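Local structure of aldehyde reductase YahK (Escherichia coli, 1UUF) at residues I54-C60 with R359-R365; V79-I84 with G132-S136. The protein reduces a wide range of aldehydes to their alcohols as a zinc-dependent enzyme, with a strong preference for NADPH over NADH as electron donor. One frame throughout, in Å; residues are numbered along the deposited sequence.

Contact 1 of 2, residues I54-C60 with R359-R365; sequences IAYCGVC and RFVIDNR. With ZN (zinc ion), chain C.
Val59 and Ile362 meet at about a right angle, the CG2 methyl of the valine resting 3.8 Å from Ile362 CD1. That methyl stands anti to its own carbonyl carbon, which places it between Phe360 CB and Ile362 CD1; a short, beta-branched side chain suits a strand end packed this closely. Beyond it Val59 reaches helix 344-352. On the other face of the sheet Val361 CG1 presses against Tyr56 CB at 3.6 Å. Gly58 and Val361 form a non-hydrogen-bonded pair whose CA atoms are 4.2 Å apart, and Val361 CG2 lies against the bare Gly58 CA. The tyrosine ring lies alongside Asp363, pointing the same way, and a water joins Tyr56 OH to Asp363 OD2.

Strands 49-58 and 359-363 pair antiparallel, and the chain's last strand thereby joins the sheet of the catalytic, GroES-like domain. Cys57 and Ile362 form a hydrogen-bonded pair, Ile362 N to Cys57 O being 2.8 Å. Ala55 and Tyr56 make a classic beta bulge against Val85, and Asn364 N reaches Ala55 O at 3.1 Å. The Asn364 amide crosses Ile54 obliquely, its ND2 nearest to CG2, while ND2 is also bonded to Gly148 O and Ser150 O.

At the other end Arg359, bent at chi2 (-73°), lays one guanidinium face over Val59 O and Cys60 CA, with NE salt-bridged to Glu83. A leucine here would probably leave Glu83 without its charged mate and strip that flat cover from the backbone beside Cys60, whose SG binds the catalytic zinc at 2.4 Å.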
loop_
_atom_site.group_PDB
_atom_site.type_symbol
_atom_site.label_atom_id
_atom_site.label_comp_id
_atom_site.label_asym_id
_atom_site.label_seq_id
_atom_site.Cartn_x
_atom_site.Cartn_y
_atom_site.Cartn_z
ATOM N N ILE A 54 -16.390 -35.577 -5.385
ATOM C CA ILE A 54 -15.156 -34.948 -5.841
ATOM C C ILE A 54 -14.415 -35.737 -6.911
ATOM O O ILE A 54 -14.104 -36.917 -6.736
ATOM C CB ILE A 54 -14.213 -34.682 -4.651
ATOM C CG1 ILE A 54 -14.924 -33.800 -3.621
ATOM C CG2 ILE A 54 -12.943 -33.990 -5.130
ATOM C CD1 ILE A 54 -14.080 -33.470 -2.402
ATOM N N ALA A 55 -14.134 -35.074 -8.029
ATOM C CA ALA A 55 -13.425 -35.715 -9.125
ATOM C C ALA A 55 -11.935 -35.431 -9.019
ATOM O O ALA A 55 -11.112 -36.340 -9.142
ATOM C CB ALA A 55 -13.962 -35.215 -10.463
ATOM N N TYR A 56 -11.590 -34.169 -8.783
ATOM C CA TYR A 56 -10.191 -33.774 -8.668
ATOM C C TYR A 56 -9.979 -32.702 -7.612
ATOM O O TYR A 56 -10.891 -31.940 -7.288
ATOM C CB TYR A 56 -9.668 -33.239 -10.007
ATOM C CG TYR A 56 -9.879 -34.181 -11.165
ATOM C CD1 TYR A 56 -11.005 -34.068 -11.985
ATOM C CD2 TYR A 56 -8.984 -35.220 -11.411
ATOM C CE1 TYR A 56 -11.231 -34.972 -13.020
ATOM C CE2 TYR A 56 -9.201 -36.129 -12.442
ATOM C CZ TYR A 56 -10.327 -35.999 -13.239
ATOM O OH TYR A 56 -10.561 -36.911 -14.243
ATOM N N CYS A 57 -8.765 -32.649 -7.078
ATOM C CA CYS A 57 -8.421 -31.644 -6.081
ATOM C C CYS A 57 -6.987 -31.184 -6.295
ATOM O O CYS A 57 -6.058 -31.989 -6.261
ATOM C CB CYS A 57 -8.578 -32.193 -4.659
ATOM S SG CYS A 57 -8.334 -30.917 -3.377
ATOM N N GLY A 58 -6.818 -29.886 -6.525
ATOM C CA GLY A 58 -5.491 -29.337 -6.726
ATOM C C GLY A 58 -4.714 -29.331 -5.424
ATOM O O GLY A 58 -5.301 -29.273 -4.343
ATOM N N VAL A 59 -3.392 -29.409 -5.521
ATOM C CA VAL A 59 -2.546 -29.405 -4.336
ATOM C C VAL A 59 -1.946 -28.010 -4.184
ATOM O O VAL A 59 -1.209 -27.537 -5.050
ATOM C CB VAL A 59 -1.432 -30.462 -4.456
ATOM C CG1 VAL A 59 -0.574 -30.465 -3.196
ATOM C CG2 VAL A 59 -2.058 -31.843 -4.678
ATOM N N CYS A 60 -2.283 -27.357 -3.075
ATOM C CA CYS A 60 -1.831 -25.995 -2.793
ATOM C C CYS A 60 -0.767 -25.970 -1.702
ATOM O O CYS A 60 -0.730 -26.848 -0.841
ATOM C CB CYS A 60 -3.027 -25.140 -2.356
ATOM S SG CYS A 60 -2.624 -23.426 -1.939
ATOM N N ARG A 359 1.099 -27.250 -11.431
ATOM C CA ARG A 359 0.213 -27.571 -10.327
ATOM C C ARG A 359 -0.102 -29.055 -10.290
ATOM O O ARG A 359 -0.434 -29.651 -11.315
ATOM C CB ARG A 359 -1.095 -26.788 -10.488
ATOM C CG ARG A 359 -1.376 -25.751 -9.409
ATOM C CD ARG A 359 -1.780 -26.410 -8.102
ATOM N NE ARG A 359 -2.302 -25.447 -7.131
ATOM C CZ ARG A 359 -1.564 -24.543 -6.494
ATOM N NH1 ARG A 359 -0.259 -24.466 -6.718
ATOM N NH2 ARG A 359 -2.132 -23.716 -5.627
ATOM N N PHE A 360 0.017 -29.659 -9.114
ATOM C CA PHE A 360 -0.327 -31.063 -8.977
ATOM C C PHE A 360 -1.829 -31.127 -8.745
ATOM O O PHE A 360 -2.390 -30.279 -8.052
ATOM C CB PHE A 360 0.379 -31.702 -7.776
ATOM C CG PHE A 360 1.833 -31.989 -8.001
ATOM C CD1 PHE A 360 2.811 -31.267 -7.325
ATOM C CD2 PHE A 360 2.226 -32.987 -8.884
ATOM C CE1 PHE A 360 4.162 -31.535 -7.523
ATOM C CE2 PHE A 360 3.576 -33.265 -9.091
ATOM C CZ PHE A 360 4.547 -32.537 -8.410
ATOM N N VAL A 361 -2.480 -32.119 -9.341
ATOM C CA VAL A 361 -3.911 -32.310 -9.157
ATOM C C VAL A 361 -4.163 -33.782 -8.876
ATOM O O VAL A 361 -3.758 -34.655 -9.643
ATOM C CB VAL A 361 -4.723 -31.873 -10.395
ATOM C CG1 VAL A 361 -6.196 -32.239 -10.217
ATOM C CG2 VAL A 361 -4.601 -30.372 -10.577
ATOM N N ILE A 362 -4.824 -34.045 -7.756
ATOM C CA ILE A 362 -5.143 -35.403 -7.342
ATOM C C ILE A 362 -6.338 -35.973 -8.101
ATOM O O ILE A 362 -7.352 -35.300 -8.288
ATOM C CB ILE A 362 -5.474 -35.449 -5.834
ATOM C CG1 ILE A 362 -4.273 -34.966 -5.026
ATOM C CG2 ILE A 362 -5.883 -36.861 -5.428
ATOM C CD1 ILE A 362 -4.637 -34.490 -3.634
ATOM N N ASP A 363 -6.199 -37.218 -8.544
ATOM C CA ASP A 363 -7.269 -37.924 -9.238
ATOM C C ASP A 363 -7.966 -38.614 -8.070
ATOM O O ASP A 363 -7.549 -39.693 -7.653
ATOM C CB ASP A 363 -6.677 -38.974 -10.179
ATOM C CG ASP A 363 -7.721 -39.639 -11.051
ATOM O OD1 ASP A 363 -8.915 -39.636 -10.683
ATOM O OD2 ASP A 363 -7.342 -40.182 -12.107
ATOM N N ASN A 364 -9.008 -37.987 -7.531
ATOM C CA ASN A 364 -9.700 -38.540 -6.371
ATOM C C ASN A 364 -10.288 -39.931 -6.539
ATOM O O ASN A 364 -10.567 -40.610 -5.551
ATOM C CB ASN A 364 -10.775 -37.563 -5.892
ATOM C CG ASN A 364 -10.179 -36.279 -5.360
ATOM O OD1 ASN A 364 -9.475 -35.569 -6.080
ATOM N ND2 ASN A 364 -10.445 -35.976 -4.090
ATOM N N ARG A 365 -10.475 -40.365 -7.779
ATOM C CA ARG A 365 -11.008 -41.697 -8.011
ATOM C C ARG A 365 -10.021 -42.730 -7.460
ATOM O O ARG A 365 -10.414 -43.833 -7.071
ATOM C CB ARG A 365 -11.243 -41.911 -9.511
ATOM C CG ARG A 365 -11.429 -43.360 -9.934
ATOM C CD ARG A 365 -10.085 -44.021 -10.207
ATOM N NE ARG A 365 -9.365 -43.346 -11.285
ATOM C CZ ARG A 365 -8.129 -43.652 -11.669
ATOM N NH1 ARG A 365 -7.557 -42.984 -12.661
ATOM N NH2 ARG A 365 -7.464 -44.623 -11.057
HETATM ZN ZN ZN C . -4.760 -22.515 -1.457
HETATM O O HOH W 1 -11.332 -38.663 -10.407
HETATM O O HOH W 2 -9.586 -39.392 -14.048
HETATM O O HOH W 3 0.806 -28.329 -6.765
HETATM O O HOH W 4 -4.258 -20.880 0.068
#

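Contact 2 of 2, residues V79-I84 with G132-S136; sequences VPGHEI and GTYNS. With ZN (zinc ion), chain C.
Both His82 and Tyr134 carry CG between the backbone N and the carbonyl carbon (chi1 57° and 58°), the crowded position, and these matching turns swing the two rings toward each other. Their planes lie 18° apart with centroids 4.8 Å apart, but they are slid so far that they barely overlap; the nearest approach is Tyr134 CE2 to His82 ND1, 3.3 Å. A histidine suits its place because its two nitrogens serve different partners: NE2 binds the catalytic zinc at 2.2 Å, and ND1 donates to a water lying in the plane of the imidazole, 2.8 Å away. Held at both nitrogens, the imidazole should have little freedom to rotate. The same water sits 3.4 Å above the centre of the tyrosine ring and weakly accepts from Tyr134 N.

Pro80 covers the opposite face of that ring, its CA 3.8 Å from the centroid in a CH-pi contact. Gly81 O meets the ring at its edge, in plane. Glycine suits this bend, since at its backbone angles a CB would jam against the carbonyl of Pro80. Thr133 adds a smaller bump, its CB set 3.8 Å from His82 CB and its methyl reaching toward Ile84 CD1, while OG1 is bonded to Gly107 O.

The contact thus joins two loops of the catalytic domain, one leading into strand 84-91 and the other following strand 131-132. Tyr134 and Pro80 both pack on helix 61-68, while Thr133 and Ile84 both touch Ile153 of strand 152-156.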
loop_
_atom_site.group_PDB
_atom_site.type_symbol
_atom_site.label_atom_id
_atom_site.label_comp_id
_atom_site.label_asym_id
_atom_site.label_seq_id
_atom_site.Cartn_x
_atom_site.Cartn_y
_atom_site.Cartn_z
ATOM N N VAL A 79 -7.237 -32.988 7.041
ATOM C CA VAL A 79 -7.462 -33.417 5.666
ATOM C C VAL A 79 -7.475 -32.141 4.835
ATOM O O VAL A 79 -8.480 -31.427 4.795
ATOM C CB VAL A 79 -8.808 -34.148 5.512
ATOM C CG1 VAL A 79 -9.075 -34.454 4.035
ATOM C CG2 VAL A 79 -8.787 -35.444 6.314
ATOM N N PRO A 80 -6.346 -31.828 4.183
ATOM C CA PRO A 80 -6.219 -30.627 3.352
ATOM C C PRO A 80 -6.981 -30.714 2.036
ATOM O O PRO A 80 -7.790 -31.619 1.822
ATOM C CB PRO A 80 -4.710 -30.520 3.117
ATOM C CG PRO A 80 -4.098 -31.373 4.212
ATOM C CD PRO A 80 -5.049 -32.515 4.297
ATOM N N GLY A 81 -6.695 -29.759 1.159
ATOM C CA GLY A 81 -7.330 -29.719 -0.143
ATOM C C GLY A 81 -8.447 -28.706 -0.258
ATOM O O GLY A 81 -9.471 -28.830 0.407
ATOM N N HIS A 82 -8.255 -27.688 -1.090
ATOM C CA HIS A 82 -9.305 -26.703 -1.288
ATOM C C HIS A 82 -9.343 -26.091 -2.686
ATOM O O HIS A 82 -9.637 -24.914 -2.862
ATOM C CB HIS A 82 -9.273 -25.618 -0.196
ATOM C CG HIS A 82 -7.979 -24.876 -0.077
ATOM N ND1 HIS A 82 -7.618 -24.217 1.081
ATOM C CD2 HIS A 82 -6.985 -24.646 -0.967
ATOM C CE1 HIS A 82 -6.457 -23.614 0.897
ATOM N NE2 HIS A 82 -6.053 -23.860 -0.335
ATOM N N GLU A 83 -9.030 -26.927 -3.673
ATOM C CA GLU A 83 -9.072 -26.572 -5.089
ATOM C C GLU A 83 -9.850 -27.770 -5.623
ATOM O O GLU A 83 -9.329 -28.617 -6.349
ATOM C CB GLU A 83 -7.662 -26.505 -5.688
ATOM C CG GLU A 83 -6.799 -25.401 -5.076
ATOM C CD GLU A 83 -5.534 -25.119 -5.871
ATOM O OE1 GLU A 83 -4.967 -26.069 -6.450
ATOM O OE2 GLU A 83 -5.099 -23.947 -5.902
ATOM N N ILE A 84 -11.116 -27.814 -5.219
ATOM C CA ILE A 84 -12.043 -28.904 -5.513
ATOM C C ILE A 84 -13.013 -28.749 -6.681
ATOM O O ILE A 84 -13.671 -27.722 -6.821
ATOM C CB ILE A 84 -12.903 -29.182 -4.250
ATOM C CG1 ILE A 84 -11.991 -29.497 -3.062
ATOM C CG2 ILE A 84 -13.875 -30.333 -4.496
ATOM C CD1 ILE A 84 -12.687 -29.373 -1.711
ATOM N N GLY A 132 -13.105 -21.930 6.818
ATOM C CA GLY A 132 -12.255 -22.463 5.769
ATOM C C GLY A 132 -12.607 -23.896 5.426
ATOM O O GLY A 132 -13.099 -24.647 6.265
ATOM N N THR A 133 -12.339 -24.277 4.182
ATOM C CA THR A 133 -12.630 -25.617 3.701
ATOM C C THR A 133 -12.006 -26.679 4.600
ATOM O O THR A 133 -12.532 -27.785 4.713
ATOM C CB THR A 133 -12.162 -25.747 2.251
ATOM O OG1 THR A 133 -12.770 -24.691 1.497
ATOM C CG2 THR A 133 -12.578 -27.085 1.653
ATOM N N TYR A 134 -10.881 -26.347 5.225
ATOM C CA TYR A 134 -10.262 -27.261 6.179
ATOM C C TYR A 134 -9.649 -26.499 7.350
ATOM O O TYR A 134 -9.207 -25.358 7.201
ATOM C CB TYR A 134 -9.222 -28.183 5.510
ATOM C CG TYR A 134 -8.070 -27.512 4.798
ATOM C CD1 TYR A 134 -7.017 -26.936 5.506
ATOM C CD2 TYR A 134 -8.008 -27.503 3.406
ATOM C CE1 TYR A 134 -5.927 -26.372 4.841
ATOM C CE2 TYR A 134 -6.930 -26.943 2.732
ATOM C CZ TYR A 134 -5.892 -26.381 3.454
ATOM O OH TYR A 134 -4.822 -25.840 2.782
ATOM N N ASN A 135 -9.689 -27.133 8.520
ATOM C CA ASN A 135 -9.139 -26.607 9.771
ATOM C C ASN A 135 -9.958 -25.557 10.524
ATOM O O ASN A 135 -9.448 -24.932 11.454
ATOM C CB ASN A 135 -7.727 -26.058 9.548
ATOM C CG ASN A 135 -6.921 -25.999 10.837
ATOM O OD1 ASN A 135 -6.558 -24.924 11.319
ATOM N ND2 ASN A 135 -6.644 -27.163 11.405
ATOM N N SER A 136 -11.216 -25.359 10.142
ATOM C CA SER A 136 -12.053 -24.379 10.833
ATOM C C SER A 136 -13.126 -25.061 11.673
ATOM O O SER A 136 -13.594 -26.142 11.337
ATOM C CB SER A 136 -12.723 -23.436 9.827
ATOM O OG SER A 136 -11.800 -22.495 9.317
HETATM ZN ZN ZN C . -4.760 -22.515 -1.457
HETATM O O HOH W 5 -8.980 -24.173 3.542
HETATM O O HOH W 4 -4.258 -20.880 0.068
#

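How the contacts relate
The centres of the two contacts lie 12 Å apart, and along the chain contact 2 is nested inside the long loop that contact 1 closes. Strands 49-58 and 84-91 are antiparallel neighbours in one sheet, so the segments touch directly: Gly58 N lies 2.8 Å from Glu83 O, a probable hydrogen bond, and Cys57 SG packs on Gly81 CA. Each contact supplies one ligand of the catalytic zinc, and both share the water bound to it; Cys178, at the start of helix 176-189, is the third protein ligand. The metal site is therefore assembled from distant parts of the sequence, and the last strand, 359-363, returns to pair with strand 49-58 in the same sheet.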